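Trimeric intracellular cation channel type 1B.2 (Caenorhabditis elegans, PDB 5EIK) forms a homotrimeric potassium channel of intracellular membranes, binds PIP2, and may supply counter-ion current during calcium release from internal stores. Local coordinates at residues A[79-84]-A[146-151]; A[26-31]-A[95-100]; A[39-44]-A[115-120]. All coordinates share one frame; numbering follows the deposited sequence.

Interaction 1: A[79-84]-A[146-151]; sequences FLLGEP and VRIYPE. With PT5 ([(2R)-1-octadecanoyloxy-3-[oxidanyl-[(1R,2R,3S,4R,5R,6S)-2,3,6-tris(oxidanyl)-4,5-diphosphonooxy-cyclohexyl]oxy-phospho ryl]oxy-propan-2-yl] (8Z)-icosa-5,8,11,14-tetraenoate), chain B.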
# COMPACT_ATOMS: atom_id res chain seq x y z
N PHE A 79 3.50 -4.00 -8.57
CA PHE A 79 3.11 -4.28 -7.20
C PHE A 79 2.57 -5.72 -7.08
O PHE A 79 2.96 -6.46 -6.19
CB PHE A 79 2.05 -3.28 -6.75
CG PHE A 79 1.47 -3.59 -5.39
CD1 PHE A 79 2.23 -3.42 -4.24
CD2 PHE A 79 0.17 -4.06 -5.28
CE1 PHE A 79 1.70 -3.73 -2.98
CE2 PHE A 79 -0.37 -4.38 -4.03
CZ PHE A 79 0.40 -4.21 -2.88
N LEU A 80 1.69 -6.11 -8.00
CA LEU A 80 1.11 -7.45 -7.95
C LEU A 80 2.11 -8.57 -8.20
O LEU A 80 2.04 -9.63 -7.58
CB LEU A 80 -0.02 -7.57 -8.98
CG LEU A 80 -1.19 -6.59 -8.82
CD1 LEU A 80 -2.19 -6.86 -9.92
CD2 LEU A 80 -1.84 -6.74 -7.44
N LEU A 81 3.06 -8.33 -9.10
CA LEU A 81 4.05 -9.34 -9.44
C LEU A 81 5.29 -9.35 -8.56
O LEU A 81 6.16 -10.20 -8.72
CB LEU A 81 4.45 -9.18 -10.91
CG LEU A 81 3.27 -9.38 -11.87
CD1 LEU A 81 3.68 -9.02 -13.28
CD2 LEU A 81 2.78 -10.83 -11.78
N GLY A 82 5.38 -8.40 -7.63
CA GLY A 82 6.53 -8.34 -6.75
C GLY A 82 7.78 -7.80 -7.42
O GLY A 82 8.89 -8.09 -6.99
N GLU A 83 7.61 -7.01 -8.47
CA GLU A 83 8.73 -6.42 -9.18
C GLU A 83 8.95 -5.06 -8.53
O GLU A 83 8.03 -4.52 -7.91
CB GLU A 83 8.40 -6.22 -10.66
CG GLU A 83 7.72 -7.41 -11.31
CD GLU A 83 7.28 -7.12 -12.74
OE1 GLU A 83 6.72 -6.03 -12.99
OE2 GLU A 83 7.47 -7.99 -13.63
N PRO A 84 10.16 -4.50 -8.64
CA PRO A 84 10.41 -3.19 -8.03
C PRO A 84 9.35 -2.20 -8.51
O PRO A 84 9.14 -2.04 -9.71
CB PRO A 84 11.81 -2.84 -8.54
CG PRO A 84 12.47 -4.19 -8.60
CD PRO A 84 11.39 -5.05 -9.24
N VAL A 146 1.55 -14.30 -18.63
CA VAL A 146 1.61 -15.64 -19.19
C VAL A 146 3.03 -16.17 -19.24
O VAL A 146 3.28 -17.35 -19.00
CB VAL A 146 1.01 -15.65 -20.62
CG1 VAL A 146 1.30 -16.98 -21.31
CG2 VAL A 146 -0.49 -15.43 -20.53
N ARG A 147 3.98 -15.29 -19.54
CA ARG A 147 5.38 -15.66 -19.61
C ARG A 147 5.95 -15.99 -18.22
O ARG A 147 6.85 -16.81 -18.10
CB ARG A 147 6.17 -14.54 -20.26
CG ARG A 147 7.66 -14.81 -20.43
CD ARG A 147 8.29 -13.82 -21.39
NE ARG A 147 8.08 -12.43 -20.98
CZ ARG A 147 8.69 -11.86 -19.95
NH1 ARG A 147 9.56 -12.54 -19.22
NH2 ARG A 147 8.42 -10.59 -19.64
N ILE A 148 5.41 -15.36 -17.18
CA ILE A 148 5.91 -15.62 -15.83
C ILE A 148 5.18 -16.78 -15.13
O ILE A 148 5.82 -17.63 -14.52
CB ILE A 148 5.79 -14.38 -14.93
CG1 ILE A 148 6.55 -13.21 -15.56
CG2 ILE A 148 6.40 -14.66 -13.57
CD1 ILE A 148 6.47 -11.93 -14.75
N TYR A 149 3.86 -16.79 -15.23
CA TYR A 149 3.03 -17.83 -14.61
C TYR A 149 2.14 -18.48 -15.66
O TYR A 149 0.92 -18.25 -15.70
CB TYR A 149 2.18 -17.21 -13.50
CG TYR A 149 3.01 -16.57 -12.43
CD1 TYR A 149 3.71 -17.35 -11.51
CD2 TYR A 149 3.14 -15.18 -12.36
CE1 TYR A 149 4.53 -16.76 -10.55
CE2 TYR A 149 3.96 -14.59 -11.40
CZ TYR A 149 4.65 -15.39 -10.50
OH TYR A 149 5.48 -14.81 -9.56
N PRO A 150 2.73 -19.33 -16.51
CA PRO A 150 2.04 -20.05 -17.59
C PRO A 150 0.69 -20.71 -17.27
O PRO A 150 -0.19 -20.72 -18.12
CB PRO A 150 3.08 -21.06 -18.04
CG PRO A 150 4.38 -20.36 -17.76
CD PRO A 150 4.12 -19.80 -16.39
N GLU A 151 0.52 -21.24 -16.06
CA GLU A 151 -0.74 -21.92 -15.74
C GLU A 151 -1.70 -21.18 -14.83
O GLU A 151 -2.77 -21.70 -14.48
CB GLU A 151 -0.43 -23.29 -15.15
CG GLU A 151 0.71 -24.02 -15.84
CD GLU A 151 0.49 -24.18 -17.34
OE1 GLU A 151 1.46 -24.51 -18.05
OE2 GLU A 151 -0.66 -23.98 -17.80
O12 PT5 B . -14.16 1.57 -10.70
P1 PT5 B . -12.76 1.76 -10.14
O13 PT5 B . -11.67 0.43 -10.39
O11 PT5 B . -12.70 2.02 -8.52
O6 PT5 B . -12.90 5.39 -11.58
O1 PT5 B . -11.96 2.97 -10.77
C1 PT5 B . -12.01 3.25 -12.18
C6 PT5 B . -11.82 4.74 -12.26
C2 PT5 B . -10.89 2.52 -13.00
O2 PT5 B . -9.60 2.81 -12.45
C3 PT5 B . -10.89 3.03 -14.48
O3 PT5 B . -9.78 2.42 -15.14
C4 PT5 B . -10.74 4.53 -14.58
O4 PT5 B . -10.97 4.94 -15.89
P4 PT5 B . -9.76 5.60 -16.77
O41 PT5 B . -9.08 6.87 -16.05
O42 PT5 B . -10.32 6.07 -18.21
O43 PT5 B . -8.69 4.56 -16.96
C5 PT5 B . -11.77 5.27 -13.70
O5 PT5 B . -11.38 6.65 -13.66
P5 PT5 B . -12.33 7.69 -14.48
O52 PT5 B . -13.36 6.96 -15.46
O51 PT5 B . -13.11 8.67 -13.36
O53 PT5 B . -11.16 8.60 -15.23
C7 PT5 B . -10.39 0.37 -9.70
C8 PT5 B . -10.22 -1.08 -9.22
C9 PT5 B . -10.71 -1.35 -7.76
O16 PT5 B . -8.78 -1.43 -9.31
C10 PT5 B . -8.42 -2.24 -10.34
O17 PT5 B . -8.26 -1.85 -11.49
O18 PT5 B . -9.64 -2.04 -6.99
C11 PT5 B . -9.91 -2.83 -5.83
O19 PT5 B . -11.00 -3.41 -5.56
C12 PT5 B . -8.24 -3.71 -9.95
C13 PT5 B . -6.88 -4.39 -10.29
C14 PT5 B . -6.89 -5.87 -9.87
C15 PT5 B . -6.10 -6.14 -8.58
C16 PT5 B . -5.92 -7.66 -8.27
C17 PT5 B . -6.03 -8.00 -6.75
C18 PT5 B . -4.97 -9.00 -6.27
C19 PT5 B . -4.52 -9.07 -5.11
C20 PT5 B . -3.71 -8.22 -4.12
C21 PT5 B . -4.52 -7.44 -3.06
C22 PT5 B . -3.69 -6.39 -2.31
C23 PT5 B . -3.98 -6.35 -0.80
C24 PT5 B . -2.70 -6.40 0.07
C31 PT5 B . -8.69 -2.93 -4.90
C32 PT5 B . -7.68 -4.03 -5.34
C33 PT5 B . -6.38 -4.06 -4.49
C34 PT5 B . -5.21 -3.23 -5.07
C35 PT5 B . -3.85 -3.09 -4.23
C36 PT5 B . -3.55 -1.98 -3.47
C37 PT5 B . -2.77 -2.16 -2.15
C38 PT5 B . -1.78 -1.10 -2.11
C39 PT5 B . -1.76 0.10 -1.27
C40 PT5 B . -2.72 1.22 -1.53
C25 PT5 B . -2.32 -5.01 0.62
C26 PT5 B . -0.93 -5.00 1.28
C41 PT5 B . -3.87 1.42 -0.53
C42 PT5 B . -4.87 2.48 -0.99
C43 PT5 B . -6.04 1.91 -1.79
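Leu81 carries the apolar part of this contact by dividing its two methyl groups between neighbouring residues of 146-151. CD2 comes in at the edge of the Tyr149 ring, close to the ring plane, 4.0 Å from CE2, while CD1 faces the CD1 methyl of Ile148 at 4.3 Å. Leu81 and Tyr149 run past each other in opposite directions, and Ile148 CG2 lies over one tyrosine face near its rim.

Glu83 adds only a van der Waals touch, OE2 lying 4.2 Å from Ile148 CD1; the same oxygen is hydrogen-bonded to His144 NE2, one turn before Ile148 on helix 120-148.

Lipid contacts lie on a different side of helix 72-81. With CG anti to the backbone N (chi1 174°), Phe79 turns its ring toward the PIP2 lipid, CE2 lying 3.7 Å from C35 of an acyl chain; Phe79 of the third subunit packs on this ring. Replacing the ring of Phe79 with the methyl of an alanine would probably leave that acyl chain, and Phe79 of the third subunit, without their aromatic neighbour. Leu80 CD2 approaches C18 of the lipid's other chain at 4.0 Å.

Gly82, its phi positive at 75°, closes helix 72-81 in a Schellman motif, and helix 120-148 gives out at Tyr149. Two transmembrane helix ends thus meet at what is probably the lumenal side of a TRIC channel, beside its subunit interface and a bound PIP2.

Interaction 2: A[26-31]-A[95-100]; sequences KLYPYF and ILLGSI. With DMU (decyl-beta-D-maltopyranoside), chain K; DMU (decyl-beta-D-maltopyranoside), chain J.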
# COMPACT_ATOMS: atom_id res chain seq x y z
N LYS A 26 2.19 1.92 -33.85
CA LYS A 26 3.26 2.28 -32.94
C LYS A 26 2.70 3.35 -32.00
O LYS A 26 2.48 4.50 -32.39
CB LYS A 26 4.47 2.84 -33.71
CG LYS A 26 5.65 3.14 -32.81
CD LYS A 26 6.13 1.88 -32.10
CE LYS A 26 6.66 2.18 -30.71
NZ LYS A 26 5.57 2.62 -29.78
N LEU A 27 2.45 2.95 -30.75
CA LEU A 27 1.88 3.83 -29.74
C LEU A 27 2.70 5.06 -29.41
O LEU A 27 2.14 6.15 -29.21
CB LEU A 27 1.59 3.01 -28.48
CG LEU A 27 0.65 1.83 -28.75
CD1 LEU A 27 0.33 1.13 -27.46
CD2 LEU A 27 -0.63 2.33 -29.41
N TYR A 28 4.01 4.91 -29.33
CA TYR A 28 4.88 6.03 -29.04
C TYR A 28 5.08 6.85 -30.33
O TYR A 28 5.34 6.29 -31.40
CB TYR A 28 6.24 5.53 -28.53
CG TYR A 28 7.18 6.64 -28.14
CD1 TYR A 28 7.13 7.21 -26.87
CD2 TYR A 28 8.12 7.13 -29.04
CE1 TYR A 28 8.00 8.24 -26.51
CE2 TYR A 28 8.99 8.15 -28.70
CZ TYR A 28 8.92 8.70 -27.43
OH TYR A 28 9.80 9.70 -27.08
N PRO A 29 4.97 8.18 -30.25
CA PRO A 29 4.67 8.95 -29.03
C PRO A 29 3.26 9.53 -29.00
O PRO A 29 2.82 10.05 -27.98
CB PRO A 29 5.72 10.05 -29.08
CG PRO A 29 5.66 10.42 -30.55
CD PRO A 29 5.59 9.06 -31.27
N TYR A 30 2.54 9.43 -30.11
CA TYR A 30 1.20 10.01 -30.19
C TYR A 30 0.09 9.36 -29.39
O TYR A 30 -0.74 10.05 -28.80
CB TYR A 30 0.80 10.15 -31.65
CG TYR A 30 1.68 11.13 -32.37
CD1 TYR A 30 1.73 12.47 -31.97
CD2 TYR A 30 2.51 10.73 -33.42
CE1 TYR A 30 2.59 13.38 -32.58
CE2 TYR A 30 3.37 11.63 -34.04
CZ TYR A 30 3.41 12.95 -33.61
OH TYR A 30 4.26 13.85 -34.21
N PHE A 31 0.03 8.04 -29.37
CA PHE A 31 -1.03 7.43 -28.59
C PHE A 31 -0.68 7.60 -27.10
O PHE A 31 -1.57 7.82 -26.28
CB PHE A 31 -1.21 5.97 -28.98
CG PHE A 31 -1.84 5.79 -30.33
CD1 PHE A 31 -1.08 5.90 -31.50
CD2 PHE A 31 -3.21 5.52 -30.45
CE1 PHE A 31 -1.67 5.74 -32.75
CE2 PHE A 31 -3.81 5.36 -31.70
CZ PHE A 31 -3.04 5.47 -32.85
N ILE A 95 9.00 8.52 -19.60
CA ILE A 95 8.99 9.49 -18.52
C ILE A 95 9.25 10.89 -19.04
O ILE A 95 8.65 11.86 -18.57
CB ILE A 95 10.03 9.15 -17.45
CG1 ILE A 95 9.76 7.75 -16.91
CG2 ILE A 95 9.98 10.15 -16.32
CD1 ILE A 95 8.35 7.56 -16.40
N LEU A 96 10.14 11.01 -20.02
CA LEU A 96 10.42 12.33 -20.58
C LEU A 96 9.19 12.87 -21.29
O LEU A 96 8.78 14.00 -21.03
CB LEU A 96 11.59 12.28 -21.57
CG LEU A 96 11.88 13.66 -22.16
CD1 LEU A 96 12.25 14.64 -21.06
CD2 LEU A 96 13.00 13.55 -23.13
N LEU A 97 8.59 12.06 -22.16
CA LEU A 97 7.40 12.49 -22.89
C LEU A 97 6.29 12.85 -21.90
O LEU A 97 5.58 13.84 -22.09
CB LEU A 97 6.92 11.39 -23.85
CG LEU A 97 5.65 11.67 -24.67
CD1 LEU A 97 5.82 12.91 -25.53
CD2 LEU A 97 5.32 10.48 -25.55
N GLY A 98 6.15 12.05 -20.85
CA GLY A 98 5.14 12.31 -19.85
C GLY A 98 5.38 13.61 -19.10
O GLY A 98 4.44 14.37 -18.82
N SER A 99 6.63 13.87 -18.76
CA SER A 99 6.96 15.11 -18.05
C SER A 99 6.74 16.33 -18.95
O SER A 99 6.30 17.39 -18.48
CB SER A 99 8.41 15.06 -17.58
OG SER A 99 8.64 13.87 -16.85
N ILE A 100 7.05 16.19 -20.24
CA ILE A 100 6.87 17.29 -21.17
C ILE A 100 5.39 17.62 -21.32
O ILE A 100 4.99 18.79 -21.27
CB ILE A 100 7.47 16.96 -22.54
CG1 ILE A 100 9.00 16.95 -22.42
CG2 ILE A 100 7.02 17.98 -23.58
CD1 ILE A 100 9.70 16.46 -23.68
C1 DMU K . 1.15 5.56 -35.77
C2 DMU K . 1.97 4.82 -36.85
C3 DMU K . 1.17 4.74 -38.24
C4 DMU K . 0.57 6.09 -38.56
O5 DMU K . -0.31 6.51 -37.50
C6 DMU K . 0.49 6.84 -36.35
O7 DMU K . 2.06 4.41 -39.51
O16 DMU K . -0.34 7.45 -35.35
C18 DMU K . -0.42 8.85 -35.64
C19 DMU K . -1.32 9.52 -34.59
C22 DMU K . -2.06 10.69 -35.22
C25 DMU K . -3.52 10.63 -34.76
C28 DMU K . -4.30 11.75 -35.46
C31 DMU K . -5.66 11.92 -34.79
C34 DMU K . -5.58 13.05 -33.75
C37 DMU K . -6.97 13.65 -33.52
C40 DMU K . -7.11 14.06 -32.05
C43 DMU K . -6.64 15.52 -31.88
O49 DMU K . 2.03 5.94 -34.71
O55 DMU K . 2.27 3.50 -36.34
C57 DMU K . -0.22 6.00 -39.86
O61 DMU K . -0.57 7.31 -40.31
C5 DMU K . 3.36 2.48 -40.20
C7 DMU K . 2.94 2.41 -41.68
C8 DMU K . 1.74 1.57 -41.89
C9 DMU K . 0.58 2.11 -41.02
O1 DMU K . 0.97 2.16 -39.66
C10 DMU K . 2.18 2.96 -39.37
O2 DMU K . 1.37 1.65 -43.21
O3 DMU K . 4.44 3.32 -40.00
O4 DMU K . 4.03 1.85 -42.47
C11 DMU K . -0.70 1.28 -41.18
O6 DMU K . -1.78 1.88 -40.47
C1 DMU J . 17.85 14.33 -25.10
C2 DMU J . 16.66 14.69 -26.01
C3 DMU J . 15.84 13.43 -26.35
C4 DMU J . 15.49 12.63 -25.05
O5 DMU J . 16.69 12.28 -24.32
C6 DMU J . 17.34 13.50 -23.86
O7 DMU J . 14.67 13.84 -26.99
O16 DMU J . 18.44 13.13 -22.98
C18 DMU J . 18.78 14.20 -22.05
C19 DMU J . 17.54 14.94 -21.51
C22 DMU J . 17.65 15.09 -20.00
C25 DMU J . 16.57 16.04 -19.53
C28 DMU J . 16.85 16.46 -18.09
C31 DMU J . 16.12 17.76 -17.82
C34 DMU J . 15.01 17.50 -16.79
C37 DMU J . 14.56 18.83 -16.20
C40 DMU J . 14.06 18.59 -14.78
C43 DMU J . 14.80 19.53 -13.82
O49 DMU J . 18.47 15.57 -24.67
O55 DMU J . 17.18 15.25 -27.23
C57 DMU J . 14.72 11.33 -25.39
O61 DMU J . 14.10 10.84 -24.19
C5 DMU J . 13.50 14.13 -29.17
C7 DMU J . 12.32 13.27 -28.72
C8 DMU J . 12.66 11.72 -28.94
C9 DMU J . 13.91 11.39 -28.24
O1 DMU J . 14.99 12.27 -28.52
C10 DMU J . 14.76 13.66 -28.36
O2 DMU J . 11.63 11.06 -28.43
O3 DMU J . 13.26 15.47 -28.81
O4 DMU J . 11.14 13.56 -29.42
C11 DMU J . 14.30 9.93 -28.54
O6 DMU J . 15.43 9.57 -27.79
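The Tyr28 ring has CB of Pro29 over the centre of one face, 3.6 Å above the plane, and at its edge, in plane, oxygen O2 of a decyl maltoside. The phenol oxygen OH lies 2.6 Å from that sugar oxygen. Leu97 CD2 meets the same ring obliquely, 3.6 Å from CE1. Pro29 serves a second ring, its CG sitting above the centre of a Tyr30 face.

One methyl carries the direct contact: besides Tyr28, Leu97 CD2 touches Pro29 CB at 3.6 Å and the carbonyl oxygen Pro29 O at 3.5 Å. The leucine holds CG anti to its backbone N (chi1 178°), extending the branch across to the turn, where it slides past Tyr28. A cis peptide bond joins Tyr28 to Pro29 and helps fold the proline back over the tyrosine.

A second detergent grips the backbone of Lys26 with two hydrogen bonds: Lys26 N donates to its O55 over 3.0 Å, and its O49 donates to Lys26 O.

This is a proline-containing turn leading from the probably lumenal N-terminal part into the first transmembrane helix, 30-47, and resting on the third, 92-107, whose Leu96, Ser99 and Ile100 help form a phosphatidylcholine pocket.

Interaction 3: A[39-44]-A[115-120]; sequences TCLSVR and RLATWF. With DMU (decyl-beta-D-maltopyranoside), chain L.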
# COMPACT_ATOMS: atom_id res chain seq x y z
N THR A 39 -4.64 12.16 -18.82
CA THR A 39 -4.33 11.89 -17.42
C THR A 39 -4.05 13.22 -16.68
O THR A 39 -4.54 13.44 -15.57
CB THR A 39 -3.09 10.96 -17.28
OG1 THR A 39 -3.39 9.68 -17.86
CG2 THR A 39 -2.70 10.77 -15.83
N CYS A 40 -3.27 14.10 -17.30
CA CYS A 40 -2.94 15.38 -16.67
C CYS A 40 -4.16 16.27 -16.51
O CYS A 40 -4.31 16.97 -15.50
CB CYS A 40 -1.87 16.12 -17.47
SG CYS A 40 -0.23 15.42 -17.32
N LEU A 41 -5.04 16.26 -17.50
CA LEU A 41 -6.25 17.05 -17.44
C LEU A 41 -7.07 16.56 -16.25
O LEU A 41 -7.69 17.35 -15.55
CB LEU A 41 -7.06 16.88 -18.73
CG LEU A 41 -6.38 17.40 -19.99
CD1 LEU A 41 -7.25 17.16 -21.21
CD2 LEU A 41 -6.07 18.88 -19.83
N SER A 42 -7.06 15.25 -16.03
CA SER A 42 -7.81 14.67 -14.92
C SER A 42 -7.23 15.14 -13.59
O SER A 42 -7.96 15.57 -12.69
CB SER A 42 -7.78 13.15 -15.03
OG SER A 42 -8.54 12.55 -13.99
N VAL A 43 -5.91 15.07 -13.45
CA VAL A 43 -5.29 15.51 -12.21
C VAL A 43 -5.58 16.99 -11.99
O VAL A 43 -5.80 17.43 -10.87
CB VAL A 43 -3.77 15.29 -12.22
CG1 VAL A 43 -3.14 15.95 -11.01
CG2 VAL A 43 -3.46 13.80 -12.22
N ARG A 44 -5.57 17.76 -13.08
CA ARG A 44 -5.83 19.19 -12.99
C ARG A 44 -7.28 19.47 -12.57
O ARG A 44 -7.54 20.38 -11.78
CB ARG A 44 -5.51 19.87 -14.32
CG ARG A 44 -5.88 21.34 -14.36
CD ARG A 44 -5.09 22.10 -15.43
NE ARG A 44 -5.63 23.44 -15.61
CZ ARG A 44 -5.08 24.38 -16.37
NH1 ARG A 44 -3.95 24.14 -17.02
NH2 ARG A 44 -5.65 25.57 -16.46
N ARG A 115 -6.32 24.71 -23.12
CA ARG A 115 -7.48 25.17 -23.89
C ARG A 115 -7.74 24.33 -25.14
O ARG A 115 -8.89 24.04 -25.48
CB ARG A 115 -7.28 26.63 -24.29
CG ARG A 115 -7.41 27.61 -23.14
CD ARG A 115 -7.05 29.02 -23.57
NE ARG A 115 -7.23 29.96 -22.47
CZ ARG A 115 -6.65 31.15 -22.41
NH1 ARG A 115 -5.85 31.55 -23.39
NH2 ARG A 115 -6.86 31.94 -21.36
N LEU A 116 -6.68 23.96 -25.83
CA LEU A 116 -6.83 23.15 -27.02
C LEU A 116 -7.27 21.73 -26.65
O LEU A 116 -8.16 21.16 -27.29
CB LEU A 116 -5.50 23.10 -27.79
CG LEU A 116 -5.47 22.19 -29.02
CD1 LEU A 116 -6.57 22.58 -30.00
CD2 LEU A 116 -4.11 22.30 -29.68
N ALA A 117 -6.67 21.16 -25.60
CA ALA A 117 -7.01 19.81 -25.18
C ALA A 117 -8.41 19.64 -24.62
O ALA A 117 -8.98 18.55 -24.68
CB ALA A 117 -6.00 19.31 -24.17
N THR A 118 -8.98 20.71 -24.08
CA THR A 118 -10.32 20.62 -23.52
C THR A 118 -11.42 20.98 -24.52
O THR A 118 -12.60 20.92 -24.19
CB THR A 118 -10.46 21.49 -22.26
OG1 THR A 118 -9.98 22.81 -22.53
CG2 THR A 118 -9.65 20.90 -21.12
N TRP A 119 -11.03 21.36 -25.73
CA TRP A 119 -12.01 21.69 -26.76
C TRP A 119 -12.60 20.34 -27.19
O TRP A 119 -11.88 19.49 -27.72
CB TRP A 119 -11.31 22.40 -27.94
CG TRP A 119 -12.21 22.72 -29.10
CD1 TRP A 119 -13.49 23.19 -29.04
CD2 TRP A 119 -11.87 22.65 -30.49
NE1 TRP A 119 -13.97 23.42 -30.31
CE2 TRP A 119 -13.00 23.10 -31.22
CE3 TRP A 119 -10.72 22.26 -31.19
CZ2 TRP A 119 -13.01 23.16 -32.61
CZ3 TRP A 119 -10.73 22.33 -32.58
CH2 TRP A 119 -11.87 22.78 -33.28
N PHE A 120 -13.89 20.16 -26.95
CA PHE A 120 -14.57 18.90 -27.24
C PHE A 120 -14.08 18.06 -28.43
O PHE A 120 -13.74 16.89 -28.25
CB PHE A 120 -16.08 19.11 -27.38
CG PHE A 120 -16.87 17.85 -27.24
CD1 PHE A 120 -16.86 17.14 -26.04
CD2 PHE A 120 -17.61 17.36 -28.31
CE1 PHE A 120 -17.59 15.97 -25.90
CE2 PHE A 120 -18.34 16.18 -28.18
CZ PHE A 120 -18.33 15.48 -26.97
C1 DMU L . 3.45 16.03 -37.59
C2 DMU L . 4.60 15.25 -38.30
C3 DMU L . 5.83 16.21 -38.58
C4 DMU L . 6.16 16.99 -37.28
O5 DMU L . 5.02 17.75 -36.84
C6 DMU L . 4.02 16.82 -36.39
O7 DMU L . 7.00 15.46 -38.96
O16 DMU L . 2.95 17.53 -35.75
C18 DMU L . 3.29 17.65 -34.35
C19 DMU L . 2.13 18.33 -33.62
C22 DMU L . 2.45 18.55 -32.14
C25 DMU L . 1.12 18.71 -31.40
C28 DMU L . 1.32 19.52 -30.13
C31 DMU L . 0.02 20.24 -29.77
C34 DMU L . -0.55 19.68 -28.45
C37 DMU L . -1.97 19.16 -28.69
C40 DMU L . -2.96 19.86 -27.76
C43 DMU L . -3.41 18.89 -26.67
O49 DMU L . 2.46 15.08 -37.12
O55 DMU L . 4.09 14.75 -39.55
C57 DMU L . 7.34 17.94 -37.53
O61 DMU L . 7.96 18.19 -36.26
C5 DMU L . 8.02 14.23 -40.88
C7 DMU L . 9.43 14.88 -40.59
C8 DMU L . 9.52 16.24 -41.39
C9 DMU L . 8.34 17.14 -40.94
O1 DMU L . 7.12 16.39 -41.17
C10 DMU L . 6.98 15.22 -40.38
O2 DMU L . 10.74 16.93 -41.08
O3 DMU L . 8.05 13.09 -39.92
O4 DMU L . 10.48 14.00 -40.98
C11 DMU L . 8.36 18.43 -41.72
O6 DMU L . 7.37 19.30 -41.29
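Leu41, Ala117 and Thr118 make this small meeting, without a hydrogen bond between the segments, a worked example of one branched side chain bridging two consecutive residues. Leu41 gives up the most surface. Its CG lies anti to the carbonyl carbon (chi1 -64°), and from there the two methyls part: CD1 approaches Ala117 CB at 3.9 Å, and CD2 reaches toward the methyl CG2 of Thr118 at 4.3 Å. CD1 also lies 4.1 Å from the backbone oxygen Ala117 O, so this branch meets both the side chain and the main chain of the alanine.

Ala117 offers a single methyl with two neighbours. Beyond Leu41, the terminal carbon C43 of a decyl maltoside tail comes within 3.6 Å of Ala117 CB. The detergent chain continues along Leu116, whose CD2 is 3.3 Å from C40, and it thus follows the apolar surface at the end of helix 112-117.

Thr118 divides its chemistry between its two branches. The methyl CG2 is the part presented to Leu41, whereas the hydroxyl OG1 is hydrogen-bonded to Phe114 O, one turn earlier.

Helix 30-47 is thereby joined to the short helix 112-117 just ahead of helix 120-148. Leu41 also packs on Val105 of helix 92-107, and Cys40 and Val43 rest on Cys66 of helix 59-70. Arg44, farther along helix 30-47, makes a salt bridge to Asp111 and a cation-pi contact with Phe114.

All three contacts lie at or next to helices of one chain, and their segments interleave: 26-31, 39-44 and 79-84 come first, followed in the same order by partners 95-100, 115-120 and 146-151. Interactions 2 and 3 share helix 30-47, with centres about 16 Å apart and nearest atoms about 5 Å apart, so helix 30-47 is met at its N-terminal entry and again farther along. Interaction 1 is more remote, its centre about 25 Å from that of interaction 2 and about 34 Å from that of interaction 3, across the chain's centre. Interaction 1 borders other subunits, whereas no other protein chain touches the segments of interaction 3.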